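Probable sugar kinase (Clostridium perfringens, PDB 3KZH) probably acts as a sugar kinase of the pfkB (ribokinase-like) family, and binds beta-D-glucopyranose in a pocket. Local coordinates at residues A[142-147]-A[166-171]; A[13-18]-A[44-49]; A[178-183]-A[217-222]; A[257-262]-A[279-284]; A[93-98]-A[116-121]. All blocks are in the same frame, centred on the assembly; numbering follows the deposited sequence.

Contact 1. Residues A[142-147]-A[166-171]; sequences LDSDNP and DPVSAE. With BGC (beta-D-glucopyranose), chain C.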
# COMPACT_ATOMS: atom_id res chain seq x y z
N LEU A 142 -10.01 22.91 -9.50
CA LEU A 142 -9.49 23.20 -8.18
C LEU A 142 -10.61 22.95 -7.19
O LEU A 142 -11.78 22.98 -7.55
CB LEU A 142 -9.07 24.68 -8.05
CG LEU A 142 -7.94 25.36 -8.83
CD1 LEU A 142 -7.83 26.81 -8.43
CD2 LEU A 142 -6.63 24.66 -8.58
N ASP A 143 -10.22 22.67 -5.95
CA ASP A 143 -11.17 22.51 -4.86
C ASP A 143 -10.86 23.66 -3.90
O ASP A 143 -9.95 24.44 -4.17
CB ASP A 143 -11.09 21.11 -4.21
CG ASP A 143 -9.75 20.79 -3.53
OD1 ASP A 143 -8.83 21.64 -3.43
OD2 ASP A 143 -9.63 19.64 -3.08
N SER A 144 -11.56 23.73 -2.77
CA SER A 144 -11.37 24.82 -1.81
C SER A 144 -10.42 24.56 -0.62
O SER A 144 -10.57 25.18 0.44
CB SER A 144 -12.74 25.27 -1.32
OG SER A 144 -13.41 24.16 -0.78
N ASP A 145 -9.43 23.70 -0.84
CA ASP A 145 -8.44 23.32 0.19
C ASP A 145 -7.42 24.38 0.62
O ASP A 145 -7.22 24.60 1.82
CB ASP A 145 -7.67 22.07 -0.25
CG ASP A 145 -8.19 20.80 0.40
OD1 ASP A 145 -9.42 20.62 0.50
OD2 ASP A 145 -7.34 19.97 0.79
N ASN A 146 -6.79 25.02 -0.35
CA ASN A 146 -5.78 26.03 -0.09
C ASN A 146 -6.17 27.37 -0.75
O ASN A 146 -5.89 27.58 -1.94
CB ASN A 146 -4.42 25.53 -0.61
CG ASN A 146 -3.23 26.18 0.08
OD1 ASN A 146 -3.17 27.41 0.24
ND2 ASN A 146 -2.24 25.37 0.44
N PRO A 147 -6.81 28.28 0.02
CA PRO A 147 -7.25 29.61 -0.47
C PRO A 147 -6.13 30.54 -0.95
O PRO A 147 -6.32 31.29 -1.91
CB PRO A 147 -7.98 30.19 0.74
CG PRO A 147 -8.52 28.98 1.42
CD PRO A 147 -7.34 28.07 1.39
N ASP A 166 -14.95 23.16 -7.20
CA ASP A 166 -15.68 22.11 -6.49
C ASP A 166 -15.49 22.60 -5.03
O ASP A 166 -14.44 22.36 -4.44
CB ASP A 166 -15.03 20.74 -6.70
CG ASP A 166 -15.86 19.58 -6.12
OD1 ASP A 166 -16.57 19.78 -5.12
OD2 ASP A 166 -15.80 18.45 -6.67
N PRO A 167 -16.50 23.29 -4.44
CA PRO A 167 -16.40 23.81 -3.06
C PRO A 167 -16.19 22.86 -1.88
O PRO A 167 -15.90 23.34 -0.79
CB PRO A 167 -17.70 24.61 -2.90
CG PRO A 167 -18.05 25.00 -4.28
CD PRO A 167 -17.77 23.73 -5.04
N VAL A 168 -16.32 21.54 -2.09
CA VAL A 168 -16.13 20.49 -1.05
C VAL A 168 -17.14 20.51 0.14
O VAL A 168 -17.77 19.49 0.43
CB VAL A 168 -14.63 20.38 -0.57
CG1 VAL A 168 -14.44 19.27 0.46
CG2 VAL A 168 -13.73 20.10 -1.77
N SER A 169 -17.27 21.66 0.81
CA SER A 169 -18.18 21.84 1.94
C SER A 169 -18.59 23.30 2.07
O SER A 169 -17.94 24.18 1.48
CB SER A 169 -17.53 21.38 3.26
OG SER A 169 -16.57 22.31 3.74
N ALA A 170 -19.65 23.55 2.84
CA ALA A 170 -20.17 24.91 3.09
C ALA A 170 -19.19 25.76 3.91
O ALA A 170 -19.08 26.97 3.69
CB ALA A 170 -21.48 24.82 3.81
N GLU A 171 -18.49 25.10 4.82
CA GLU A 171 -17.50 25.72 5.69
C GLU A 171 -16.31 26.17 4.85
O GLU A 171 -15.88 27.30 4.96
CB GLU A 171 -17.06 24.72 6.78
CG GLU A 171 -16.35 25.31 8.01
CD GLU A 171 -14.84 25.43 7.85
OE1 GLU A 171 -14.19 24.43 7.48
OE2 GLU A 171 -14.31 26.54 8.10
C2 BGC C . -20.19 18.48 -2.25
C3 BGC C . -21.06 17.30 -2.77
C4 BGC C . -21.86 17.93 -3.99
C5 BGC C . -20.90 18.51 -5.11
C6 BGC C . -21.58 19.14 -6.27
C1 BGC C . -19.26 18.92 -3.38
O1 BGC C . -18.54 19.85 -2.96
O2 BGC C . -19.49 18.07 -1.28
O3 BGC C . -21.85 17.05 -1.79
O4 BGC C . -22.65 17.00 -4.48
O5 BGC C . -20.03 19.46 -4.54
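Leu142 O accepts a hydrogen bond from Asp166 N, 3.2 Å away, and so ties strand 139-143 to its parallel neighbour 162-166 near the C-terminal ends of both. One residue on, Asp143 turns its CA toward Asp166 O in a CA-H...O contact of 3.3 Å, while its CB packs on Val168 CG2. Ser144 then reaches across with its hydroxyl: chi1 of 56° puts OG between the backbone N and the carbonyl carbon, and from there OG donates to Pro167 O over a short 2.6 Å. It comes from above the carbonyl plane; Ser169 N reaches the same oxygen at 2.7 Å from the opposite face, so Pro167 O is gripped twice. These are the C-terminal ends of central parallel strands of the core sheet in a ribokinase-like fold, where loops after the strands line the pocket that holds glucose. After the turn at Pro167, where Val168 takes a positive phi, Val168 O faces the glucose, whose O2 donates to it at 2.8 Å. Asp166 OD1 lies 2.9 Å from glucose O1, and Glu192 bonds the sugar as well. Beyond Ser144 the chain leaves the interface: Asp145 N makes a weak bond to Asp143 OD1, the Asp145 carboxylate pairs with Lys172, and Asn146 OD1 weakly caps Ile149 N at the start of helix 147-157.

Contact 2. Residues A[13-18]-A[44-49]; sequences GASVVD and VCRNIA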
# COMPACT_ATOMS: atom_id res chain seq x y z
N GLY A 13 -4.64 19.28 -7.21
CA GLY A 13 -5.08 19.01 -5.85
C GLY A 13 -4.48 17.78 -5.18
O GLY A 13 -3.65 17.08 -5.76
N ALA A 14 -4.98 17.47 -3.99
CA ALA A 14 -4.50 16.35 -3.16
C ALA A 14 -4.82 14.90 -3.58
O ALA A 14 -5.81 14.65 -4.27
CB ALA A 14 -4.95 16.57 -1.72
N SER A 15 -3.94 13.99 -3.18
CA SER A 15 -4.05 12.55 -3.40
C SER A 15 -3.83 11.92 -2.03
O SER A 15 -2.79 12.13 -1.41
CB SER A 15 -2.95 12.00 -4.33
OG SER A 15 -3.15 12.36 -5.67
N VAL A 16 -4.82 11.16 -1.56
CA VAL A 16 -4.73 10.51 -0.27
C VAL A 16 -4.91 9.00 -0.41
O VAL A 16 -5.74 8.55 -1.19
CB VAL A 16 -5.84 11.02 0.72
CG1 VAL A 16 -5.62 10.46 2.14
CG2 VAL A 16 -5.92 12.55 0.75
N VAL A 17 -4.11 8.24 0.34
CA VAL A 17 -4.23 6.78 0.37
C VAL A 17 -4.88 6.46 1.72
O VAL A 17 -4.31 6.78 2.76
CB VAL A 17 -2.86 6.03 0.25
CG1 VAL A 17 -3.07 4.52 0.39
CG2 VAL A 17 -2.21 6.31 -1.09
N ASP A 18 -6.08 5.88 1.71
CA ASP A 18 -6.78 5.49 2.94
C ASP A 18 -6.50 4.02 3.28
O ASP A 18 -6.58 3.15 2.41
CB ASP A 18 -8.29 5.68 2.78
CG ASP A 18 -8.71 7.14 2.79
OD1 ASP A 18 -8.19 7.93 3.60
OD2 ASP A 18 -9.61 7.50 1.99
N VAL A 44 -10.58 14.38 -3.20
CA VAL A 44 -11.58 14.87 -4.19
C VAL A 44 -11.01 15.02 -5.60
O VAL A 44 -11.55 14.46 -6.56
CB VAL A 44 -12.21 16.24 -3.73
CG1 VAL A 44 -13.10 16.84 -4.81
CG2 VAL A 44 -13.02 16.06 -2.45
N CYS A 45 -9.89 15.72 -5.69
CA CYS A 45 -9.20 15.98 -6.94
C CYS A 45 -8.67 14.73 -7.63
O CYS A 45 -8.74 14.63 -8.86
CB CYS A 45 -8.10 17.01 -6.72
SG CYS A 45 -8.76 18.67 -6.34
N ARG A 46 -8.22 13.75 -6.85
CA ARG A 46 -7.73 12.47 -7.40
C ARG A 46 -8.88 11.64 -7.95
O ARG A 46 -8.70 10.92 -8.93
CB ARG A 46 -6.94 11.66 -6.36
CG ARG A 46 -6.02 10.58 -6.99
CD ARG A 46 -6.12 9.23 -6.31
NE ARG A 46 -7.13 8.38 -6.95
CZ ARG A 46 -8.40 8.32 -6.58
NH1 ARG A 46 -8.82 9.04 -5.56
NH2 ARG A 46 -9.26 7.62 -7.28
N ASN A 47 -10.04 11.75 -7.30
CA ASN A 47 -11.25 11.05 -7.71
C ASN A 47 -11.76 11.69 -9.01
O ASN A 47 -12.15 10.97 -9.92
CB ASN A 47 -12.35 11.13 -6.62
CG ASN A 47 -11.90 10.58 -5.26
OD1 ASN A 47 -11.19 9.58 -5.18
ND2 ASN A 47 -12.34 11.22 -4.19
N ILE A 48 -11.72 13.02 -9.10
CA ILE A 48 -12.17 13.75 -10.30
C ILE A 48 -11.34 13.31 -11.51
O ILE A 48 -11.91 12.88 -12.52
CB ILE A 48 -12.12 15.32 -10.13
CG1 ILE A 48 -13.13 15.77 -9.07
CG2 ILE A 48 -12.42 16.03 -11.44
CD1 ILE A 48 -13.02 17.23 -8.64
N ALA A 49 -10.01 13.37 -11.36
CA ALA A 49 -9.05 12.98 -12.38
C ALA A 49 -9.23 11.53 -12.86
O ALA A 49 -9.13 11.27 -14.06
CB ALA A 49 -7.65 13.19 -11.88
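Ser15 OG, hydrogen-bonded to Ser63 OG, lies alongside the aliphatic root of Arg46, 3.6 Å from CG and 3.9 Å from CB. The same Ser63 hydroxyl also bonds Gly13 O, so one serine from outside holds the loop at two points while Arg46 lies against Ser15. In Arg46, CG stands anti to the backbone N (chi1 -161°), beside the hydroxyl. The rest of the chain bends at chi2 and chi3, carrying the guanidinium away from the 13-18 backbone. There NH2 forms a salt bridge with Glu50, one turn further along the helix, and NE makes a weak bond to Tyr83 OH; NH1 is bonded to Asn47 OD1, at a modelled separation so short that its exact length is doubtful.

At the other end, Cys45 meets Gly13. Its SG and its CB each lie 3.7 Å from Gly13 CA, with SG beside the backbone N of the cysteine (chi1 -69°). Gly13 has no side chain, which lets the sulfur sit this close to the loop. Between these two contacts Ala14 O faces the first turn of the helix, 3.6 Å from Arg46 N, a close approach that is not a hydrogen bond.

Residues 13-15 carry the chain from core strand 9-12 into strand 16-23 of the smaller sheet, and helix 44-54 begins just after strand 32-42 leads back from it. This junction of core and lid, with the glycine-rich entry to the helix, is consistent with the hinge region of pfkB-family sugar kinases.

Contact 3. Residues A[178-183]-A[217-222]; sequences HLIKDF and LGIKKV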
# COMPACT_ATOMS: atom_id res chain seq x y z
N HIS A 178 -14.72 35.36 -1.63
CA HIS A 178 -14.17 36.59 -2.22
C HIS A 178 -13.38 36.32 -3.52
O HIS A 178 -13.08 37.24 -4.28
CB HIS A 178 -13.28 37.33 -1.20
CG HIS A 178 -12.09 36.54 -0.74
ND1 HIS A 178 -12.20 35.35 -0.06
CD2 HIS A 178 -10.76 36.77 -0.90
CE1 HIS A 178 -10.99 34.87 0.17
NE2 HIS A 178 -10.10 35.71 -0.32
N LEU A 179 -13.07 35.04 -3.74
CA LEU A 179 -12.30 34.60 -4.90
C LEU A 179 -13.09 33.98 -6.04
O LEU A 179 -12.55 33.86 -7.15
CB LEU A 179 -11.21 33.61 -4.46
CG LEU A 179 -10.07 34.08 -3.55
CD1 LEU A 179 -9.24 32.89 -3.08
CD2 LEU A 179 -9.22 35.12 -4.25
N ILE A 180 -14.35 33.62 -5.81
CA ILE A 180 -15.17 32.97 -6.84
C ILE A 180 -15.39 33.67 -8.18
O ILE A 180 -15.56 33.01 -9.20
CB ILE A 180 -16.53 32.45 -6.31
CG1 ILE A 180 -17.42 33.60 -5.84
CG2 ILE A 180 -16.29 31.41 -5.24
CD1 ILE A 180 -18.83 33.18 -5.47
N LYS A 181 -15.31 35.01 -8.17
CA LYS A 181 -15.50 35.84 -9.36
C LYS A 181 -14.56 35.54 -10.53
O LYS A 181 -14.90 35.80 -11.69
CB LYS A 181 -15.43 37.33 -8.99
CG LYS A 181 -14.09 37.81 -8.41
CD LYS A 181 -14.10 39.32 -8.18
CE LYS A 181 -12.78 39.82 -7.62
NZ LYS A 181 -11.63 39.67 -8.58
N ASP A 182 -13.41 34.93 -10.23
CA ASP A 182 -12.41 34.61 -11.24
C ASP A 182 -12.54 33.24 -11.90
O ASP A 182 -11.83 32.93 -12.86
CB ASP A 182 -11.00 34.80 -10.68
CG ASP A 182 -10.68 36.26 -10.38
OD1 ASP A 182 -11.05 37.13 -11.21
OD2 ASP A 182 -10.06 36.52 -9.32
N PHE A 183 -13.50 32.46 -11.41
CA PHE A 183 -13.78 31.13 -11.94
C PHE A 183 -14.71 31.19 -13.14
O PHE A 183 -15.60 32.06 -13.22
CB PHE A 183 -14.40 30.24 -10.86
CG PHE A 183 -13.42 29.71 -9.87
CD1 PHE A 183 -12.69 28.54 -10.14
CD2 PHE A 183 -13.21 30.36 -8.65
CE1 PHE A 183 -11.76 28.01 -9.21
CE2 PHE A 183 -12.28 29.85 -7.70
CZ PHE A 183 -11.56 28.67 -7.99
N LEU A 217 -20.86 38.45 -11.27
CA LEU A 217 -19.51 38.50 -10.71
C LEU A 217 -18.43 38.20 -11.77
O LEU A 217 -17.25 38.52 -11.58
CB LEU A 217 -19.38 37.50 -9.56
CG LEU A 217 -20.19 37.67 -8.27
CD1 LEU A 217 -19.91 36.49 -7.36
CD2 LEU A 217 -19.87 38.99 -7.55
N GLY A 218 -18.85 37.60 -12.88
CA GLY A 218 -17.93 37.25 -13.95
C GLY A 218 -17.87 35.76 -14.26
O GLY A 218 -17.21 35.36 -15.21
N ILE A 219 -18.55 34.96 -13.44
CA ILE A 219 -18.59 33.50 -13.63
C ILE A 219 -19.36 33.21 -14.92
O ILE A 219 -20.37 33.85 -15.22
CB ILE A 219 -19.20 32.78 -12.39
CG1 ILE A 219 -18.39 33.13 -11.13
CG2 ILE A 219 -19.22 31.25 -12.60
CD1 ILE A 219 -19.05 32.78 -9.81
N LYS A 220 -18.82 32.29 -15.73
CA LYS A 220 -19.42 31.94 -17.01
C LYS A 220 -20.50 30.88 -16.97
O LYS A 220 -21.47 30.97 -17.71
CB LYS A 220 -18.34 31.52 -18.01
CG LYS A 220 -17.21 32.53 -18.22
CD LYS A 220 -17.66 33.82 -18.89
CE LYS A 220 -16.47 34.70 -19.24
NZ LYS A 220 -15.68 35.13 -18.05
N LYS A 221 -20.28 29.83 -16.17
CA LYS A 221 -21.24 28.72 -16.08
C LYS A 221 -21.53 28.28 -14.64
O LYS A 221 -20.60 28.02 -13.87
CB LYS A 221 -20.73 27.51 -16.89
CG LYS A 221 -20.38 27.79 -18.35
CD LYS A 221 -20.97 26.80 -19.31
CE LYS A 221 -20.77 27.25 -20.75
NZ LYS A 221 -19.34 27.25 -21.16
N VAL A 222 -22.82 28.21 -14.28
CA VAL A 222 -23.24 27.81 -12.93
C VAL A 222 -24.02 26.49 -12.89
O VAL A 222 -24.96 26.30 -13.63
CB VAL A 222 -24.10 28.93 -12.25
CG1 VAL A 222 -24.50 28.52 -10.81
CG2 VAL A 222 -23.34 30.23 -12.21
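Ile219 leads its side chain into the turn formed by Ile180 to Phe183. Its CA points a hydrogen at Phe183 O, in a CA-H...O contact of 3.3 Å that is fairly straight (162° at H). CB stays beside the same carbonyl oxygen at 3.8 Å, and the CG2 branch keeps that distance too. A chi1 of -57° sets CG1 anti to the carbonyl carbon of Ile219, where it lies 3.4 Å from Ile180 O. The tip, CD1, stays by Ile180 O at 3.6 Å and comes within 4.3 Å of Ile180 CB.

Leu217 CD1 touches Ile180 CD1 at 4.0 Å, the two side chains slanting across each other. Lys181 lays its CB against Leu217 O at 3.4 Å before its chain leads off toward Asp182. Gly218, with positive phi, ends helix 204-217 and turns the chain into strand 221-225 of the core sheet; Lys220 NZ bonds its carbonyl O at 3.2 Å. Residues 178-183 lead into strand 185-186, the parallel neighbour of 221-225. Between 178-183 and 217-222 the join is alkyl packing and C-H groups set against carbonyl oxygens; directed bonds begin one step on, where the Lys221 backbone pairs with His184 and Ile186.

Contact 4. Residues A[257-262]-A[279-284]; sequences DSFVAG and FAMTMS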
# COMPACT_ATOMS: atom_id res chain seq x y z
N ASP A 257 -17.92 14.43 -7.28
CA ASP A 257 -16.59 14.34 -7.90
C ASP A 257 -16.75 13.91 -9.36
O ASP A 257 -16.12 14.46 -10.26
CB ASP A 257 -15.71 13.29 -7.19
CG ASP A 257 -15.46 13.58 -5.71
OD1 ASP A 257 -15.71 14.71 -5.23
OD2 ASP A 257 -15.00 12.65 -5.03
N SER A 258 -17.60 12.90 -9.55
CA SER A 258 -17.94 12.35 -10.85
C SER A 258 -18.70 13.35 -11.69
O SER A 258 -18.57 13.32 -12.92
CB SER A 258 -18.79 11.10 -10.68
OG SER A 258 -18.05 10.08 -10.10
N PHE A 259 -19.49 14.22 -11.04
CA PHE A 259 -20.24 15.26 -11.76
C PHE A 259 -19.29 16.28 -12.35
O PHE A 259 -19.48 16.68 -13.49
CB PHE A 259 -21.28 15.99 -10.86
CG PHE A 259 -22.20 16.92 -11.63
CD1 PHE A 259 -23.35 16.42 -12.26
CD2 PHE A 259 -21.88 18.28 -11.81
CE1 PHE A 259 -24.16 17.26 -13.07
CE2 PHE A 259 -22.68 19.13 -12.61
CZ PHE A 259 -23.82 18.62 -13.25
N VAL A 260 -18.26 16.67 -11.59
CA VAL A 260 -17.25 17.65 -12.02
C VAL A 260 -16.48 17.09 -13.23
O VAL A 260 -16.19 17.82 -14.19
CB VAL A 260 -16.25 18.03 -10.86
CG1 VAL A 260 -15.15 18.97 -11.36
CG2 VAL A 260 -17.00 18.74 -9.75
N ALA A 261 -16.23 15.79 -13.17
CA ALA A 261 -15.55 15.08 -14.24
C ALA A 261 -16.35 15.07 -15.54
O ALA A 261 -15.79 15.22 -16.62
CB ALA A 261 -15.23 13.69 -13.80
N GLY A 262 -17.67 14.96 -15.39
CA GLY A 262 -18.58 14.95 -16.52
C GLY A 262 -18.68 16.30 -17.19
O GLY A 262 -18.95 16.36 -18.38
N PHE A 279 -25.02 14.00 -19.11
CA PHE A 279 -23.84 13.11 -19.15
C PHE A 279 -23.20 13.08 -17.76
O PHE A 279 -22.92 12.01 -17.23
CB PHE A 279 -22.84 13.59 -20.23
CG PHE A 279 -21.68 12.63 -20.47
CD1 PHE A 279 -21.74 11.68 -21.52
CD2 PHE A 279 -20.56 12.60 -19.61
CE1 PHE A 279 -20.71 10.72 -21.69
CE2 PHE A 279 -19.52 11.64 -19.77
CZ PHE A 279 -19.60 10.70 -20.82
N ALA A 280 -22.94 14.27 -17.22
CA ALA A 280 -22.34 14.43 -15.90
C ALA A 280 -23.23 13.88 -14.77
O ALA A 280 -22.72 13.37 -13.78
CB ALA A 280 -22.03 15.89 -15.65
N MSE A 281 -24.54 13.97 -14.95
CA MSE A 281 -25.49 13.47 -13.96
C MSE A 281 -25.55 11.95 -14.00
O MSE A 281 -25.68 11.32 -12.94
CB MSE A 281 -26.87 14.06 -14.19
CG MSE A 281 -27.58 14.44 -12.91
SE MSE A 281 -29.28 15.29 -13.22
CE MSE A 281 -28.84 16.29 -14.74
N THR A 282 -25.41 11.38 -15.20
CA THR A 282 -25.39 9.92 -15.40
C THR A 282 -24.17 9.33 -14.67
O THR A 282 -24.27 8.29 -14.04
CB THR A 282 -25.36 9.54 -16.92
OG1 THR A 282 -26.58 9.97 -17.53
CG2 THR A 282 -25.21 8.04 -17.12
N MSE A 283 -23.04 10.07 -14.73
CA MSE A 283 -21.78 9.71 -14.06
C MSE A 283 -21.95 9.78 -12.55
O MSE A 283 -21.43 8.93 -11.81
CB MSE A 283 -20.64 10.65 -14.47
CG MSE A 283 -20.21 10.49 -15.90
SE MSE A 283 -18.51 11.36 -16.30
CE MSE A 283 -17.50 10.55 -14.86
N SER A 284 -22.68 10.81 -12.10
CA SER A 284 -22.95 11.00 -10.68
C SER A 284 -23.89 9.90 -10.19
O SER A 284 -23.66 9.35 -9.12
CB SER A 284 -23.55 12.38 -10.43
OG SER A 284 -23.72 12.62 -9.04
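Two neighbouring antiparallel helices, 255-268 and 273-288 of the ribokinase-like fold, pack here through Ser258, Phe259 and Gly262 on one side and Ala280 and Met283 on the other. Helix 255-268 starts at the glycine-rich pfkB signature beside the sugar pocket, to which Gly256 belongs. The segment axes run at 153° and approach to 7.5 Å. That closeness is greatest at Gly262, whose CA lies only 3.8 Å from Ala280 CA: the glycine has no side chain in the way.

Phe259 CG stands anti to the backbone N (chi1 -172°), and its ring receives Ala280 CB over one face in a CH-pi contact, 3.9 Å from the centroid and displaced toward the CD1-CE1 side of the rim. Ser284 CB comes to the edge of the same ring. Ala280 CB also presses on Phe259 O at 3.4 Å, so it meets both the ring and the backbone oxygen of Phe259.

Ser258 turns CB to Met283 O at 3.6 Å, while its OG is hydrogen-bonded to Thr287 OG1, which in turn bonds Met283 O. Met283 is a selenomethionine; its SE rests 3.6 Å from Gly262 CA, and the bend at chi3 turns CE to Ser258 O at 3.5 Å and Ala261 CB at 4.0 Å.

Contact 5. Residues A[93-98]-A[116-121]; sequences GGSTPT and MKSIGA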
# COMPACT_ATOMS: atom_id res chain seq x y z
N GLY A 93 12.01 11.99 0.78
CA GLY A 93 11.99 11.67 2.20
C GLY A 93 10.64 11.96 2.84
O GLY A 93 10.38 11.52 3.97
N GLY A 94 9.78 12.68 2.11
CA GLY A 94 8.45 13.03 2.59
C GLY A 94 7.47 11.89 2.52
O GLY A 94 7.82 10.77 2.13
N SER A 95 6.22 12.15 2.90
CA SER A 95 5.19 11.13 2.89
C SER A 95 4.00 11.50 2.03
O SER A 95 3.57 12.66 2.04
CB SER A 95 4.72 10.82 4.31
OG SER A 95 4.12 11.97 4.89
N THR A 96 3.48 10.52 1.29
CA THR A 96 2.29 10.70 0.46
C THR A 96 1.14 10.74 1.48
O THR A 96 1.14 9.94 2.41
CB THR A 96 2.08 9.49 -0.48
OG1 THR A 96 3.22 9.35 -1.33
CG2 THR A 96 0.84 9.65 -1.37
N PRO A 97 0.23 11.74 1.38
CA PRO A 97 -0.91 11.86 2.31
C PRO A 97 -1.62 10.53 2.53
O PRO A 97 -2.01 9.85 1.58
CB PRO A 97 -1.79 12.89 1.62
CG PRO A 97 -0.79 13.80 1.06
CD PRO A 97 0.24 12.89 0.45
N THR A 98 -1.64 10.11 3.79
CA THR A 98 -2.23 8.84 4.19
C THR A 98 -3.06 8.97 5.45
O THR A 98 -2.72 9.72 6.36
CB THR A 98 -1.12 7.77 4.42
OG1 THR A 98 -0.28 7.69 3.26
CG2 THR A 98 -1.70 6.37 4.71
N MSE A 116 -1.27 13.90 6.88
CA MSE A 116 -1.71 14.92 5.94
C MSE A 116 -0.75 16.10 5.78
O MSE A 116 -1.12 17.16 5.26
CB MSE A 116 -3.09 15.45 6.38
CG MSE A 116 -4.16 14.37 6.59
SE MSE A 116 -4.36 13.22 5.04
CE MSE A 116 -5.97 14.08 4.32
N LYS A 117 0.50 15.87 6.20
CA LYS A 117 1.56 16.87 6.18
C LYS A 117 1.88 17.49 4.82
O LYS A 117 1.82 18.71 4.67
CB LYS A 117 2.83 16.23 6.78
CG LYS A 117 4.03 17.14 6.97
CD LYS A 117 5.27 16.50 6.38
CE LYS A 117 6.54 17.11 6.93
NZ LYS A 117 6.75 16.72 8.35
N SER A 118 2.16 16.63 3.84
CA SER A 118 2.53 17.04 2.48
C SER A 118 1.58 17.90 1.66
O SER A 118 2.02 18.57 0.72
CB SER A 118 2.93 15.81 1.69
OG SER A 118 4.14 15.28 2.20
N ILE A 119 0.29 17.94 2.02
CA ILE A 119 -0.72 18.74 1.32
C ILE A 119 -0.40 20.25 1.34
O ILE A 119 -0.56 20.94 0.33
CB ILE A 119 -2.16 18.46 1.89
CG1 ILE A 119 -2.55 17.01 1.58
CG2 ILE A 119 -3.21 19.41 1.28
CD1 ILE A 119 -3.84 16.53 2.22
N GLY A 120 0.12 20.72 2.47
CA GLY A 120 0.48 22.12 2.61
C GLY A 120 1.88 22.50 2.16
O GLY A 120 2.26 23.67 2.29
N ALA A 121 2.63 21.55 1.60
CA ALA A 121 4.00 21.78 1.14
C ALA A 121 4.12 22.37 -0.28
O ALA A 121 5.23 22.52 -0.80
CB ALA A 121 4.83 20.51 1.28
O HOH W 1 1.65 13.74 3.93
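Ser118 points its side chain at the 93-98 loop, and OG, anti to its own carbonyl carbon (chi1 -68°), donates to Ser95 O at 2.7 Å. The hydroxyl approaches tilted 18° from the carbonyl plane. A water doubles the link, donating to Ser95 O and accepting from Ser118 N, each at 2.9 Å, so Ser95 O is held by hydroxyl and water together.

Next along the loop, the Pro97 ring and the Ile119 side chain cross obliquely, with Pro97 CG set 3.7 Å from Ile119 CG1; Pro97 CD lies near Ser118 CB at 4.2 Å. These loops flank two neighbouring strands, 98-103 and 109-115, of the small four-stranded sheet, the lid of the ribokinase-like fold. The second subunit packs here as well, its His36 on Ser95 and its Val37 on Thr98, as in family members that dimerise through their lids.

Met116, a selenomethionine, meets the CB side of Pro97. Its own CB points away from the loop, but the bend at chi2 brings SE back to 4.3 Å from Pro97 CB and 4.1 Å from Thr98 O. Ser95 OG turns instead to Asp115 OD1, and Thr98 OG1 bonds back to Thr96 O from above that carbonyl plane.

In the fold
Contact 1 is the hub, holding Asp166, Pro167 and Val168 of the glucose pocket and touching each of the other four. Contact 2 reaches it through Cys45 SG, 3.5 Å from Asp143 OD2, and contact 4 through Val260 CG2, 3.3 Å from Asp166 OD2. Asn47 ND2 to Asp257 OD2, a probable hydrogen bond of 3.1 Å, joins contacts 2 and 4; the Phe259 side chain is about 6 Å from the sugar. Contact 5 continues from contact 2 into the lid sheet, where Val17 N probably bonds Pro97 O at 2.9 Å. Contact 3 meets contact 1 where Leu142 CD1 is 4.2 Å from Phe183 CE1; its centre is about 30 Å from that of contact 5.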